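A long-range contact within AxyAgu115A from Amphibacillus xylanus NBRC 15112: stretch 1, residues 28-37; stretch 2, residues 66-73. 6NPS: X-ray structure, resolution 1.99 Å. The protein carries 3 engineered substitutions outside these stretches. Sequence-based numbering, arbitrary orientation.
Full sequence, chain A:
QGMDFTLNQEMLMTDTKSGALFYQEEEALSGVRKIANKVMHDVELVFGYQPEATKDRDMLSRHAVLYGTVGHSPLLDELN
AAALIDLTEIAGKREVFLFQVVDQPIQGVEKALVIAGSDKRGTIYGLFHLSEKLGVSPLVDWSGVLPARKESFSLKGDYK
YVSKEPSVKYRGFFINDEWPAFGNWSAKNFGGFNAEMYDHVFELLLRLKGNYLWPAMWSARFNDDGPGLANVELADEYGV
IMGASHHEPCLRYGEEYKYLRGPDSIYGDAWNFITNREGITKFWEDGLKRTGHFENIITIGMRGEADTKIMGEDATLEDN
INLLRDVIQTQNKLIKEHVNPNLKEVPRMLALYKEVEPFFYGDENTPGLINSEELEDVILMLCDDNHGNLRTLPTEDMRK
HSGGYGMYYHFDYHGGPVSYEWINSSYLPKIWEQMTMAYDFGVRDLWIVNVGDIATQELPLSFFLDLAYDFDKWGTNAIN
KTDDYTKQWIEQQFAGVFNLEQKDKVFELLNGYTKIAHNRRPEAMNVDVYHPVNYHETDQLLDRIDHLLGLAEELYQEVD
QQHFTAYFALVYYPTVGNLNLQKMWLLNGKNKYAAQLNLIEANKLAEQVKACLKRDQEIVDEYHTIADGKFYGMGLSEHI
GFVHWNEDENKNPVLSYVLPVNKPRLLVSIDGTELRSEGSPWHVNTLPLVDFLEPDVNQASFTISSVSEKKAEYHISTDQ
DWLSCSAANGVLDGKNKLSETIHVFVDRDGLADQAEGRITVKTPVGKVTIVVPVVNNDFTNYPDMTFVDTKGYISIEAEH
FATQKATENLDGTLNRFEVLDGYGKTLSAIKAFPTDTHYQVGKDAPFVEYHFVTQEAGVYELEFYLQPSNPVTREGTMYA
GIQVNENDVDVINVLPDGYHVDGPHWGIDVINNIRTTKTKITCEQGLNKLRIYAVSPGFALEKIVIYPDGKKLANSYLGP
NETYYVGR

Stretch 1, residues 28-37: ALSGVRKIAN
Stretch 2, residues 66-73: LYGTVGHS

Stretch 1 begins extended at Ala 28 (phi/psi -64/150) and Leu 29. Leu 29 is the N-cap of a helix that starts at Ser 30 and runs past Asn 37, with angles near -60/-40. Stretch 2 enters as the end of a strand that begins earlier and runs through Leu 66 to Thr 69. A type II turn follows from Thr 69 to His 72, closed by His 72 N to Thr 69 O at 2.8 Å. Gly 71 (79/-3) suits the turn, since a CB would jam against the preceding carbonyl. Helix and strand run nearly antiparallel, at 151°, with axes 9.5 Å apart. The CA atoms of Ala 28 and His 72 lie 5.7 Å apart, those of Ala 36 and Tyr 67 8.4 Å.

No direct hydrogen bond links the stretches; packing covers 364 Å², both sides summed, and Tyr 67 gives the largest share. Tyr 67 (chi1 p, chi2 -90°) points toward the helix. Tyr 67 CE2 lies 3.7 Å from Val 32 CG1 (chi1 t), and Tyr 67 OH 3.4 Å from Ala 36 CB. Val 32 CG2 also reaches Thr 69 OG1 (chi1 m) at 3.9 Å. Leu 29 (m, t) lays CD2 over the face of His 72 (chi1 m, chi2 -71°), 4.2 Å from the ring centroid. One water bridges Leu 29 N (3.0 Å) and Thr 69 OG1 (2.9 Å).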

# COMPACT_ATOMS: atom_id res chain seq x y z
N ALA A 28 -60.84 26.23 26.48
CA ALA A 28 -59.78 25.84 25.56
C ALA A 28 -58.96 24.70 26.14
O ALA A 28 -58.81 24.58 27.35
CB ALA A 28 -58.87 27.04 25.26
N LEU A 29 -58.42 23.87 25.24
CA LEU A 29 -57.50 22.81 25.62
C LEU A 29 -56.20 23.40 26.13
O LEU A 29 -55.67 24.37 25.57
CB LEU A 29 -57.23 21.86 24.45
CG LEU A 29 -58.50 21.07 24.06
CD1 LEU A 29 -58.46 20.51 22.62
CD2 LEU A 29 -58.90 19.99 25.07
N SER A 30 -55.69 22.80 27.21
CA SER A 30 -54.47 23.30 27.84
C SER A 30 -53.32 23.40 26.84
O SER A 30 -52.56 24.38 26.85
CB SER A 30 -54.09 22.36 28.98
OG SER A 30 -53.44 23.07 30.01
N GLY A 31 -53.16 22.38 26.00
CA GLY A 31 -52.07 22.39 25.04
C GLY A 31 -52.22 23.49 23.99
O GLY A 31 -51.23 24.05 23.53
N VAL A 32 -53.46 23.79 23.58
CA VAL A 32 -53.70 24.86 22.61
C VAL A 32 -53.36 26.21 23.23
O VAL A 32 -52.70 27.04 22.60
CB VAL A 32 -55.16 24.79 22.13
CG1 VAL A 32 -55.51 26.04 21.31
CG2 VAL A 32 -55.37 23.51 21.33
N ARG A 33 -53.76 26.43 24.48
CA ARG A 33 -53.38 27.67 25.16
C ARG A 33 -51.86 27.82 25.25
O ARG A 33 -51.33 28.92 25.02
CB ARG A 33 -54.01 27.69 26.56
CG ARG A 33 -54.59 29.04 26.97
CD ARG A 33 -55.80 28.87 27.88
NE ARG A 33 -55.54 27.86 28.90
CZ ARG A 33 -56.43 26.96 29.32
NH1 ARG A 33 -57.65 26.92 28.79
NH2 ARG A 33 -56.08 26.07 30.25
N LYS A 34 -51.13 26.72 25.54
CA LYS A 34 -49.67 26.79 25.58
C LYS A 34 -49.06 27.14 24.21
O LYS A 34 -48.04 27.83 24.14
CB LYS A 34 -49.08 25.46 26.07
CG LYS A 34 -49.49 25.11 27.48
CD LYS A 34 -48.96 23.74 27.86
CE LYS A 34 -47.59 23.84 28.51
NZ LYS A 34 -47.61 23.22 29.88
N ILE A 35 -49.62 26.59 23.12
CA ILE A 35 -49.12 26.96 21.79
C ILE A 35 -49.44 28.43 21.51
O ILE A 35 -48.62 29.17 20.96
CB ILE A 35 -49.73 26.01 20.74
CG1 ILE A 35 -49.25 24.56 20.96
CG2 ILE A 35 -49.46 26.51 19.32
CD1 ILE A 35 -47.78 24.39 20.72
N ALA A 36 -50.65 28.89 21.90
CA ALA A 36 -51.02 30.29 21.74
C ALA A 36 -50.03 31.23 22.43
O ALA A 36 -49.66 32.28 21.87
CB ALA A 36 -52.44 30.52 22.27
N ASN A 37 -49.56 30.85 23.63
CA ASN A 37 -48.50 31.63 24.29
C ASN A 37 -47.19 31.63 23.51
O ASN A 37 -46.46 32.63 23.53
CB ASN A 37 -48.26 31.11 25.70
CG ASN A 37 -49.37 31.47 26.63
OD1 ASN A 37 -50.03 32.51 26.46
ND2 ASN A 37 -49.63 30.62 27.62
N LEU A 66 -58.82 35.56 17.52
CA LEU A 66 -59.79 34.69 18.19
C LEU A 66 -59.53 33.27 17.71
O LEU A 66 -59.74 32.97 16.53
CB LEU A 66 -61.22 35.12 17.90
CG LEU A 66 -61.60 36.59 18.16
CD1 LEU A 66 -63.04 36.90 17.73
CD2 LEU A 66 -61.42 36.93 19.62
N TYR A 67 -59.06 32.40 18.61
CA TYR A 67 -58.68 31.05 18.26
C TYR A 67 -59.44 30.03 19.12
O TYR A 67 -59.94 30.35 20.20
CB TYR A 67 -57.18 30.84 18.41
CG TYR A 67 -56.71 30.81 19.86
CD1 TYR A 67 -56.32 31.98 20.51
CD2 TYR A 67 -56.68 29.60 20.58
CE1 TYR A 67 -55.92 31.96 21.82
CE2 TYR A 67 -56.28 29.57 21.90
CZ TYR A 67 -55.90 30.75 22.52
OH TYR A 67 -55.48 30.72 23.83
N GLY A 68 -59.52 28.81 18.63
CA GLY A 68 -60.25 27.79 19.36
C GLY A 68 -60.31 26.50 18.58
O GLY A 68 -59.96 26.44 17.40
N THR A 69 -60.75 25.46 19.30
CA THR A 69 -61.00 24.13 18.76
C THR A 69 -62.50 23.91 18.74
O THR A 69 -63.18 24.17 19.74
CB THR A 69 -60.34 23.04 19.63
OG1 THR A 69 -58.95 23.35 19.81
CG2 THR A 69 -60.46 21.66 18.98
N VAL A 70 -63.02 23.48 17.59
CA VAL A 70 -64.46 23.23 17.49
C VAL A 70 -64.88 22.29 18.61
O VAL A 70 -64.16 21.35 18.96
CB VAL A 70 -64.83 22.64 16.12
CG1 VAL A 70 -66.34 22.33 16.08
CG2 VAL A 70 -64.48 23.58 14.98
N GLY A 71 -66.05 22.55 19.21
CA GLY A 71 -66.48 21.75 20.33
C GLY A 71 -65.82 22.09 21.65
O GLY A 71 -66.17 21.50 22.67
N HIS A 72 -64.89 23.03 21.66
CA HIS A 72 -64.24 23.47 22.89
C HIS A 72 -64.19 24.99 22.94
O HIS A 72 -63.25 25.57 23.50
CB HIS A 72 -62.83 22.91 23.01
CG HIS A 72 -62.76 21.42 23.10
ND1 HIS A 72 -63.16 20.72 24.22
CD2 HIS A 72 -62.31 20.50 22.22
CE1 HIS A 72 -62.97 19.43 24.02
NE2 HIS A 72 -62.44 19.27 22.82
N SER A 73 -65.13 25.65 22.29
CA SER A 73 -65.06 27.11 22.19
C SER A 73 -66.47 27.61 22.03
O SER A 73 -67.08 27.45 20.96
CB SER A 73 -64.20 27.57 21.01
OG SER A 73 -64.55 28.90 20.69
O HOH W 1 -58.92 24.66 22.40